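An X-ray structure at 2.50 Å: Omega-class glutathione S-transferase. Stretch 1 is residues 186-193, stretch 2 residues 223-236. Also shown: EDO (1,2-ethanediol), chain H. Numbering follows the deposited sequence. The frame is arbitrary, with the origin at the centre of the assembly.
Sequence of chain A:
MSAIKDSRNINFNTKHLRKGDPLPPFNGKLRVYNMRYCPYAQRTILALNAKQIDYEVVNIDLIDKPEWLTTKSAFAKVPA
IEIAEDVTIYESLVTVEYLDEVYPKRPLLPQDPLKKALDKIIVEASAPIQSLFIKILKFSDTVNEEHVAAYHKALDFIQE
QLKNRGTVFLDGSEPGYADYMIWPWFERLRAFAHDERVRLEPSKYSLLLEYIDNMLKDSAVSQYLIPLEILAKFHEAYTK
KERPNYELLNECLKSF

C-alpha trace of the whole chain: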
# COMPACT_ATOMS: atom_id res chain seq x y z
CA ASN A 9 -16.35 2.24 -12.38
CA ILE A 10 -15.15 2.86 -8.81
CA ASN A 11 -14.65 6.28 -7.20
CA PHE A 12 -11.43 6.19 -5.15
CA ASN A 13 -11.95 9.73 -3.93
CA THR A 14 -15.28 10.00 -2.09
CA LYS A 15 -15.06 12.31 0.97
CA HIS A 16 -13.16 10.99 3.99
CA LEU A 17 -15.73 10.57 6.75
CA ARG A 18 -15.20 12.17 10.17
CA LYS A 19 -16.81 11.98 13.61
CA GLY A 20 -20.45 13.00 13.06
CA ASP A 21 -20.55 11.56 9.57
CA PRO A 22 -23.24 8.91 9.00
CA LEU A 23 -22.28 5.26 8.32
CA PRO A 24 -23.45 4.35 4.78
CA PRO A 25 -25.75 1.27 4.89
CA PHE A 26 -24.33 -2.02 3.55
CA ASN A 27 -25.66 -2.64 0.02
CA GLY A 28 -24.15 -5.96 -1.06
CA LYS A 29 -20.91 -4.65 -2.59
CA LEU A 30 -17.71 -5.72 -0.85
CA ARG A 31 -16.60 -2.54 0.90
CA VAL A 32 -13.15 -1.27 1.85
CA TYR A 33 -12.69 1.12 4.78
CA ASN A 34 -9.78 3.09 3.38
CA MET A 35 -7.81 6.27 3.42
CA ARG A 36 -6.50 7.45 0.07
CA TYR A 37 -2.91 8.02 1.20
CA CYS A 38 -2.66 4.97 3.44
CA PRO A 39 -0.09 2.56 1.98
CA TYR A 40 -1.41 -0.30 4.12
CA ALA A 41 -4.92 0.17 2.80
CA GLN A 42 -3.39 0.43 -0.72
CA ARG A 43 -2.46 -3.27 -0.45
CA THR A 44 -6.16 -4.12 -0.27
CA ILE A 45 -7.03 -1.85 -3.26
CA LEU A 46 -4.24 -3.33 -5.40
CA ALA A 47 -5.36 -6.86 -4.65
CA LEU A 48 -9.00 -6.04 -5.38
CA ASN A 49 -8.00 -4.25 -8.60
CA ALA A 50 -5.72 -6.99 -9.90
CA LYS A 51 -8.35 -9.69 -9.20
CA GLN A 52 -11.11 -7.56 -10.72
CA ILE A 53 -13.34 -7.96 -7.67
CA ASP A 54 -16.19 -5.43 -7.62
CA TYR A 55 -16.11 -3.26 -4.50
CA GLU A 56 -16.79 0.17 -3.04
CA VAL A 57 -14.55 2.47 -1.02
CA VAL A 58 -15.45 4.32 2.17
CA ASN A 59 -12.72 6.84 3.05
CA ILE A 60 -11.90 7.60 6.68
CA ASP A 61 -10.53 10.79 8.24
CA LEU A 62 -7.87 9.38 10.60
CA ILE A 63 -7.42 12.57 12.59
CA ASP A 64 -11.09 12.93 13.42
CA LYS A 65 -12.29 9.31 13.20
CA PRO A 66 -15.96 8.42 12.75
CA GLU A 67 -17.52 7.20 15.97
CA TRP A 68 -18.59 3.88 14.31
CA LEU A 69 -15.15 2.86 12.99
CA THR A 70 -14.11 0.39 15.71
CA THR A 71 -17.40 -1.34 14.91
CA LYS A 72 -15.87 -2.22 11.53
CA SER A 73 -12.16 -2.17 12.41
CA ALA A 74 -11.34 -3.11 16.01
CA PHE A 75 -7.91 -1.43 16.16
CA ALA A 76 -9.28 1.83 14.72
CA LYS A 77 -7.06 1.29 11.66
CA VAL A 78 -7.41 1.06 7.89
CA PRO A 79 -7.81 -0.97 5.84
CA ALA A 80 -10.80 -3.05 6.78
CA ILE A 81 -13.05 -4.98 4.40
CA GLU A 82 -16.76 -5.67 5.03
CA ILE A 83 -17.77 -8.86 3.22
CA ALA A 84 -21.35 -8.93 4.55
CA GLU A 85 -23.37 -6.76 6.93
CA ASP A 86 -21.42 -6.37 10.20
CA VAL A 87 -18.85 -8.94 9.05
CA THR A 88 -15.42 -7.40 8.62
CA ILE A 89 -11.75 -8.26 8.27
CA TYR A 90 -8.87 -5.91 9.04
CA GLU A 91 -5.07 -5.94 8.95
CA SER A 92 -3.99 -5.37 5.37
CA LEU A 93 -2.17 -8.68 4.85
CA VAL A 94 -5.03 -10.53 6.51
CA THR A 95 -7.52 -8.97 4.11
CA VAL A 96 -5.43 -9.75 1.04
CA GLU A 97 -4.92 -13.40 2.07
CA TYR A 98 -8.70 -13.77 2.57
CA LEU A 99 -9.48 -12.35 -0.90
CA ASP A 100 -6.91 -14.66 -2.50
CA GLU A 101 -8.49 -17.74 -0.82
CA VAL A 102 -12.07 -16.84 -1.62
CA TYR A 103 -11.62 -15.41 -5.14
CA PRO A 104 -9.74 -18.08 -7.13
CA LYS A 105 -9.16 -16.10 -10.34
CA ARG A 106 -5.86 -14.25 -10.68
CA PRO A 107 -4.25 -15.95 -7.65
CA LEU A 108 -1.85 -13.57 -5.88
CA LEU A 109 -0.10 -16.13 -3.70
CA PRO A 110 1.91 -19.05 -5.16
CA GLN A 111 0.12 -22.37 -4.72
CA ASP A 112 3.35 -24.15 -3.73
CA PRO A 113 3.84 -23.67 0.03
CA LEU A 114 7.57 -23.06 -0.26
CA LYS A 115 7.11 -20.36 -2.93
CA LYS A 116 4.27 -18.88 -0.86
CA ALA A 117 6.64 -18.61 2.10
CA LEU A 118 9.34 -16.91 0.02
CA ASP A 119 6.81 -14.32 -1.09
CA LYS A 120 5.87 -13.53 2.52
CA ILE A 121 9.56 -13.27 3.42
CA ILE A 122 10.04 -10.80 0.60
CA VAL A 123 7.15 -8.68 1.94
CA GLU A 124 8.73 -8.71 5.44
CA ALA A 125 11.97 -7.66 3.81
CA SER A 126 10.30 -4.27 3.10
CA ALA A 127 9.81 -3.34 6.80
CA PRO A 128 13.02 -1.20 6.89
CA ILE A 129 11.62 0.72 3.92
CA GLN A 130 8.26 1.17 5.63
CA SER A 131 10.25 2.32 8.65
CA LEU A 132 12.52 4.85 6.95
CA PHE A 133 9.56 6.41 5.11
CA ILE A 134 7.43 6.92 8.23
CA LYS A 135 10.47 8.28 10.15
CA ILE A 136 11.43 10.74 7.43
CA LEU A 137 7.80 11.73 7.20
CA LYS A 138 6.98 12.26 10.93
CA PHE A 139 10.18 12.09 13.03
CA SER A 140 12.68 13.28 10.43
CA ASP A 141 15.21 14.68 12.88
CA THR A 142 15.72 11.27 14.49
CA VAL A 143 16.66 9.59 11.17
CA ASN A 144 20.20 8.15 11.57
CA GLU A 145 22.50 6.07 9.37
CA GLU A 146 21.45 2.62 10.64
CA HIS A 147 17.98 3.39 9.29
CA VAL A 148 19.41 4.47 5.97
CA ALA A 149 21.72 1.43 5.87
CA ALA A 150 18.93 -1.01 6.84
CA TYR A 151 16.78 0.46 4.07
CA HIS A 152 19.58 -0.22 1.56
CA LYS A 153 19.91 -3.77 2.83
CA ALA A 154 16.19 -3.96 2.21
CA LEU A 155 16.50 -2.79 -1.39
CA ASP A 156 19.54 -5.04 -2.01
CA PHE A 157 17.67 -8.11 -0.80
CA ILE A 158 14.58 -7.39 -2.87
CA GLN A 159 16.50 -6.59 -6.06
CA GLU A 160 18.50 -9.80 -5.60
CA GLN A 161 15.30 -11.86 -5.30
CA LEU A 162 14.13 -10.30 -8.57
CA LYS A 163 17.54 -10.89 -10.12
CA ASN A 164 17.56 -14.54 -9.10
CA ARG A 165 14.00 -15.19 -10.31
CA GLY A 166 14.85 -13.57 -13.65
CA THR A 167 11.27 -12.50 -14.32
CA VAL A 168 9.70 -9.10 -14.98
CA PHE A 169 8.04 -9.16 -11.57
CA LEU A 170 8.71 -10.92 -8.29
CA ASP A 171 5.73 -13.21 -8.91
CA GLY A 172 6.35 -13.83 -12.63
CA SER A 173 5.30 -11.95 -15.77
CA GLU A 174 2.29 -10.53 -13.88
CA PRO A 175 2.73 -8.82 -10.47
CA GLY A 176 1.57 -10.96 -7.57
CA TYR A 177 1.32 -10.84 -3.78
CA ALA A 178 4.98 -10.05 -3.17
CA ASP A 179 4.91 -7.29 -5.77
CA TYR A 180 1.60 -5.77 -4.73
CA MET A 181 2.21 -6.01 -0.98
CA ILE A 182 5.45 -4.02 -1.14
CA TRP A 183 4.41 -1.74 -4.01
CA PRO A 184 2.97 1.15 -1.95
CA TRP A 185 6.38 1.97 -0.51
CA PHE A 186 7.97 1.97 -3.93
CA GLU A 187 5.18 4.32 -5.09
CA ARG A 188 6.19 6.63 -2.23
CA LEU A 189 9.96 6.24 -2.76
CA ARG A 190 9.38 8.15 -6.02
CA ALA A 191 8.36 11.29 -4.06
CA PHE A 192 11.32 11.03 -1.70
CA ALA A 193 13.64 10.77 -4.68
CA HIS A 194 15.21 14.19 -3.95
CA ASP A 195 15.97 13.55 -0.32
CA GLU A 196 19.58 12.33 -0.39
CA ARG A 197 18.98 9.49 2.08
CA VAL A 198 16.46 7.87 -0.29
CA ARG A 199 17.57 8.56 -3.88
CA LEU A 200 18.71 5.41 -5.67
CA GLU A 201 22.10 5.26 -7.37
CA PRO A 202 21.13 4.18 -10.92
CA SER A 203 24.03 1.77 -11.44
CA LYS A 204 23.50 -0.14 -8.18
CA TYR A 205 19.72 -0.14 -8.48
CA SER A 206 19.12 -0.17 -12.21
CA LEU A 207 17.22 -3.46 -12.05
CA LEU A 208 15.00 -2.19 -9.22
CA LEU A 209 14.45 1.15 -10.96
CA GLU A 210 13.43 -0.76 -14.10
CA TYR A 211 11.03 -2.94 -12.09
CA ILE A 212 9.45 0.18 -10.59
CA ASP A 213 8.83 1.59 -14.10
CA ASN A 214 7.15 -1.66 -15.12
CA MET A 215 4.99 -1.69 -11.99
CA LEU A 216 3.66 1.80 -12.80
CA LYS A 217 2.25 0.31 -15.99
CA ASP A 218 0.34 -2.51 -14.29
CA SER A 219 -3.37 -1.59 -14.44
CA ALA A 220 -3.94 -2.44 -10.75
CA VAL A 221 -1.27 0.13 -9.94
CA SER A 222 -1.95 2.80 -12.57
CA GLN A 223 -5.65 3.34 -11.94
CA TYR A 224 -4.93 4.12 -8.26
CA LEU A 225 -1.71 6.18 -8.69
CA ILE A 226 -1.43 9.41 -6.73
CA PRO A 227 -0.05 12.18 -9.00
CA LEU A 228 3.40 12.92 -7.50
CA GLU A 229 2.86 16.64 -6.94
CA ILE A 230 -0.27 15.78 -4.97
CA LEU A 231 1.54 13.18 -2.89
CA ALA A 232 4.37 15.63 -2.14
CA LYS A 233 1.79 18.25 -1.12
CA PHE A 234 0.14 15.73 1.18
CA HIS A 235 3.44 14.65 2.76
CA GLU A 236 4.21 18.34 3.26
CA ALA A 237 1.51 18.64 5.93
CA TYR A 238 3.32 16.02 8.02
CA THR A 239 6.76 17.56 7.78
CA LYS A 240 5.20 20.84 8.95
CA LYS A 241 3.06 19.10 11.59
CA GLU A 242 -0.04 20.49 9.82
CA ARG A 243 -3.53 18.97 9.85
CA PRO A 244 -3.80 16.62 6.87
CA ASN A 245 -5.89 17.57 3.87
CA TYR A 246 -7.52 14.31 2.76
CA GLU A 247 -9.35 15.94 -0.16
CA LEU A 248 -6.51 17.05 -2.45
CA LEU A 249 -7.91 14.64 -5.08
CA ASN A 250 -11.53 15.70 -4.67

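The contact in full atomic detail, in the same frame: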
# COMPACT_ATOMS: atom_id res chain seq x y z
N PHE A 186 7.32 1.54 -2.70
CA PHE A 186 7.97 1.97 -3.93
C PHE A 186 7.25 3.17 -4.58
O PHE A 186 7.92 4.07 -5.13
CB PHE A 186 8.12 0.81 -4.91
CG PHE A 186 9.12 -0.21 -4.46
CD1 PHE A 186 10.31 0.19 -3.83
CD2 PHE A 186 8.88 -1.57 -4.64
CE1 PHE A 186 11.25 -0.76 -3.39
CE2 PHE A 186 9.81 -2.53 -4.23
CZ PHE A 186 11.00 -2.12 -3.60
N GLU A 187 5.92 3.20 -4.51
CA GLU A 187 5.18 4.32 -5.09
C GLU A 187 5.63 5.59 -4.38
O GLU A 187 5.80 6.64 -5.02
CB GLU A 187 3.65 4.14 -4.95
CG GLU A 187 2.86 5.25 -5.66
CD GLU A 187 1.35 4.98 -5.82
OE1 GLU A 187 0.55 5.94 -5.71
OE2 GLU A 187 0.96 3.81 -6.07
N ARG A 188 5.82 5.48 -3.07
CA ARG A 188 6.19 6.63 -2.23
C ARG A 188 7.67 7.00 -2.39
O ARG A 188 8.03 8.18 -2.35
CB ARG A 188 5.82 6.36 -0.76
CG ARG A 188 4.35 6.68 -0.43
CD ARG A 188 3.68 5.61 0.43
NE ARG A 188 2.25 5.88 0.62
CZ ARG A 188 1.28 5.37 -0.14
NH1 ARG A 188 1.58 4.55 -1.15
NH2 ARG A 188 0.01 5.66 0.10
N LEU A 189 8.53 6.00 -2.60
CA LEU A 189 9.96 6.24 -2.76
C LEU A 189 10.17 7.29 -3.86
O LEU A 189 11.05 8.15 -3.76
CB LEU A 189 10.70 4.92 -3.09
CG LEU A 189 12.23 4.84 -3.28
CD1 LEU A 189 12.72 3.39 -3.20
CD2 LEU A 189 12.70 5.49 -4.59
N ARG A 190 9.33 7.22 -4.90
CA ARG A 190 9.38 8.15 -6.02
C ARG A 190 9.29 9.63 -5.58
O ARG A 190 9.96 10.50 -6.16
CB ARG A 190 8.28 7.80 -7.04
CG ARG A 190 8.65 6.65 -7.97
CD ARG A 190 7.41 5.91 -8.54
NE ARG A 190 6.59 6.68 -9.47
CZ ARG A 190 5.41 7.24 -9.16
NH1 ARG A 190 4.92 7.13 -7.93
NH2 ARG A 190 4.72 7.90 -10.08
N ALA A 191 8.50 9.91 -4.55
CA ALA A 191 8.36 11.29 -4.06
C ALA A 191 9.47 11.69 -3.09
O ALA A 191 9.66 12.87 -2.82
CB ALA A 191 7.01 11.51 -3.43
N PHE A 192 10.19 10.72 -2.56
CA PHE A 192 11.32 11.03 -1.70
C PHE A 192 12.60 11.04 -2.51
O PHE A 192 13.69 11.17 -1.95
CB PHE A 192 11.43 10.01 -0.56
CG PHE A 192 10.36 10.14 0.47
CD1 PHE A 192 10.51 11.00 1.56
CD2 PHE A 192 9.18 9.42 0.35
CE1 PHE A 192 9.51 11.12 2.53
CE2 PHE A 192 8.17 9.54 1.32
CZ PHE A 192 8.33 10.39 2.41
N ALA A 193 12.47 10.91 -3.83
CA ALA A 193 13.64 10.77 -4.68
C ALA A 193 14.55 12.00 -4.76
O ALA A 193 15.55 11.97 -5.48
CB ALA A 193 13.24 10.28 -6.08
N GLN A 223 -4.34 2.72 -12.09
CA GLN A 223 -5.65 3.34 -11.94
C GLN A 223 -5.78 3.97 -10.55
O GLN A 223 -6.69 4.78 -10.32
CB GLN A 223 -6.73 2.28 -12.14
CG GLN A 223 -6.68 1.22 -11.06
CD GLN A 223 -7.73 0.14 -11.24
OE1 GLN A 223 -8.85 0.26 -10.72
NE2 GLN A 223 -7.37 -0.93 -11.97
N TYR A 224 -4.89 3.60 -9.63
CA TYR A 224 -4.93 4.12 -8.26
C TYR A 224 -3.76 5.08 -7.95
O TYR A 224 -3.66 5.59 -6.84
CB TYR A 224 -4.95 2.96 -7.24
CG TYR A 224 -5.30 3.34 -5.80
CD1 TYR A 224 -6.54 3.91 -5.50
CD2 TYR A 224 -4.42 3.10 -4.74
CE1 TYR A 224 -6.89 4.25 -4.18
CE2 TYR A 224 -4.77 3.43 -3.40
CZ TYR A 224 -6.01 4.01 -3.14
OH TYR A 224 -6.39 4.37 -1.85
N LEU A 225 -2.87 5.29 -8.91
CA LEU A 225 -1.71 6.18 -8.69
C LEU A 225 -2.11 7.55 -8.11
O LEU A 225 -3.12 8.14 -8.51
CB LEU A 225 -0.95 6.42 -9.99
CG LEU A 225 -0.00 5.31 -10.41
CD1 LEU A 225 0.68 5.70 -11.74
CD2 LEU A 225 1.03 5.03 -9.29
N ILE A 226 -1.30 8.04 -7.19
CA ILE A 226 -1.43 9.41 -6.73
C ILE A 226 -0.46 10.29 -7.54
O ILE A 226 0.77 10.05 -7.50
CB ILE A 226 -1.11 9.49 -5.24
CG1 ILE A 226 -2.06 8.56 -4.48
CG2 ILE A 226 -1.19 10.95 -4.72
CD1 ILE A 226 -1.78 8.45 -2.98
N PRO A 227 -0.98 11.30 -8.28
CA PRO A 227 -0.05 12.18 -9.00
C PRO A 227 1.02 12.72 -8.04
O PRO A 227 0.68 13.16 -6.92
CB PRO A 227 -0.95 13.32 -9.50
CG PRO A 227 -2.31 12.72 -9.59
CD PRO A 227 -2.38 11.74 -8.42
N LEU A 228 2.30 12.66 -8.44
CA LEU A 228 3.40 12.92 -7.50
C LEU A 228 3.40 14.30 -6.83
O LEU A 228 3.83 14.44 -5.67
CB LEU A 228 4.75 12.63 -8.16
CG LEU A 228 5.10 11.14 -8.16
CD1 LEU A 228 6.31 10.85 -9.04
CD2 LEU A 228 5.34 10.65 -6.72
N GLU A 229 2.92 15.32 -7.54
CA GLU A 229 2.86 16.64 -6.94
C GLU A 229 1.80 16.66 -5.84
O GLU A 229 1.96 17.34 -4.83
CB GLU A 229 2.58 17.73 -7.99
CG GLU A 229 1.15 17.74 -8.52
CD GLU A 229 0.94 16.73 -9.63
OE1 GLU A 229 1.79 15.81 -9.79
OE2 GLU A 229 -0.09 16.86 -10.35
N ILE A 230 0.74 15.89 -6.02
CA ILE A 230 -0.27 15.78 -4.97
C ILE A 230 0.26 15.05 -3.75
O ILE A 230 -0.03 15.41 -2.60
CB ILE A 230 -1.52 15.02 -5.45
CG1 ILE A 230 -2.16 15.74 -6.64
CG2 ILE A 230 -2.48 14.82 -4.27
CD1 ILE A 230 -2.66 17.13 -6.31
N LEU A 231 1.04 13.99 -3.99
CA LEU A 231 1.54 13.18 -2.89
C LEU A 231 2.55 14.00 -2.09
O LEU A 231 2.54 13.98 -0.86
CB LEU A 231 2.15 11.88 -3.43
CG LEU A 231 2.65 10.85 -2.41
CD1 LEU A 231 1.56 10.43 -1.43
CD2 LEU A 231 3.25 9.64 -3.12
N ALA A 232 3.43 14.72 -2.79
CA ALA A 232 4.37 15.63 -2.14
C ALA A 232 3.64 16.69 -1.32
O ALA A 232 4.06 16.99 -0.20
CB ALA A 232 5.30 16.27 -3.15
N LYS A 233 2.58 17.27 -1.88
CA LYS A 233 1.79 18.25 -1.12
C LYS A 233 1.30 17.60 0.17
O LYS A 233 1.53 18.11 1.28
CB LYS A 233 0.59 18.75 -1.92
CG LYS A 233 0.26 20.23 -1.65
CD LYS A 233 -1.24 20.55 -1.79
CE LYS A 233 -1.56 21.34 -3.06
NZ LYS A 233 -2.69 22.30 -2.84
N PHE A 234 0.66 16.45 0.03
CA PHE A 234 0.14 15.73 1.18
C PHE A 234 1.23 15.51 2.24
O PHE A 234 1.06 15.90 3.40
CB PHE A 234 -0.47 14.39 0.75
CG PHE A 234 -1.14 13.66 1.87
CD1 PHE A 234 -2.42 14.02 2.29
CD2 PHE A 234 -0.48 12.62 2.52
CE1 PHE A 234 -3.05 13.36 3.34
CE2 PHE A 234 -1.10 11.95 3.56
CZ PHE A 234 -2.39 12.32 3.97
N HIS A 235 2.33 14.88 1.84
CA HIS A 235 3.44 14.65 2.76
C HIS A 235 3.88 15.94 3.44
O HIS A 235 4.32 15.91 4.60
CB HIS A 235 4.64 14.05 2.01
CG HIS A 235 4.43 12.63 1.58
ND1 HIS A 235 5.18 12.04 0.58
CD2 HIS A 235 3.58 11.68 2.03
CE1 HIS A 235 4.79 10.79 0.42
NE2 HIS A 235 3.81 10.54 1.28
N GLU A 236 3.77 17.06 2.73
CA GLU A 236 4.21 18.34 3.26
C GLU A 236 3.54 18.63 4.60
O GLU A 236 4.22 18.99 5.57
CB GLU A 236 3.98 19.48 2.26
CG GLU A 236 4.72 20.77 2.61
CD GLU A 236 6.24 20.59 2.72
OE1 GLU A 236 6.71 19.98 3.72
OE2 GLU A 236 6.97 21.06 1.81
C1 EDO H . -11.48 -3.47 -10.31
O1 EDO H . -11.63 -4.40 -9.21
C2 EDO H . -11.89 -2.05 -9.88
O2 EDO H . -11.10 -1.05 -10.55
O HOH W 1 -1.95 5.16 -4.56
O HOH W 2 2.28 8.98 -10.06

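A single direct hydrogen bond joins the two stretches, and it runs from backbone to a buried carboxylate. Ile226 N donates to Glu187 OE1 at 3.2 Å, nearly straight at 165°. Glu187 has an extended side chain, with chi1 and chi2 both t. Its CA-to-CB bond points sideways, but the carboxylate reaches the loop that precedes the second helix. Water 1 adds to this link, lying 2.9 Å from Glu187 OE1 and 2.9 Å from Tyr224 O. Glu187 OE2 lies 3.4 Å from Leu225 CD2 and is hydrogen-bonded elsewhere in the structure.

Arg190 makes a second polar link through water 2. Its NH2 donates to this water at 2.7 Å, and the water donates to Ile226 O at 3.2 Å. Arg190 NH1 also bonds back to Glu187 O at 3.1 Å, which helps hold the guanidinium in place. Leu228 CD1 covers one face of that group, 3.5 Å from NH2.

The rest of the contact is largely apolar. Ala191 CB points toward the second helix and packs 3.8 Å from Leu228 CD2 and 4.2 Å from Leu231 CD2. One turn further on, His235 meets Phe192, with Phe192 CE2 3.7 Å from His235 CE1. Their ring planes are inclined by 31°, an oblique arrangement. Arg188 CG and Ala191 CB lie at the edge of the His235 ring.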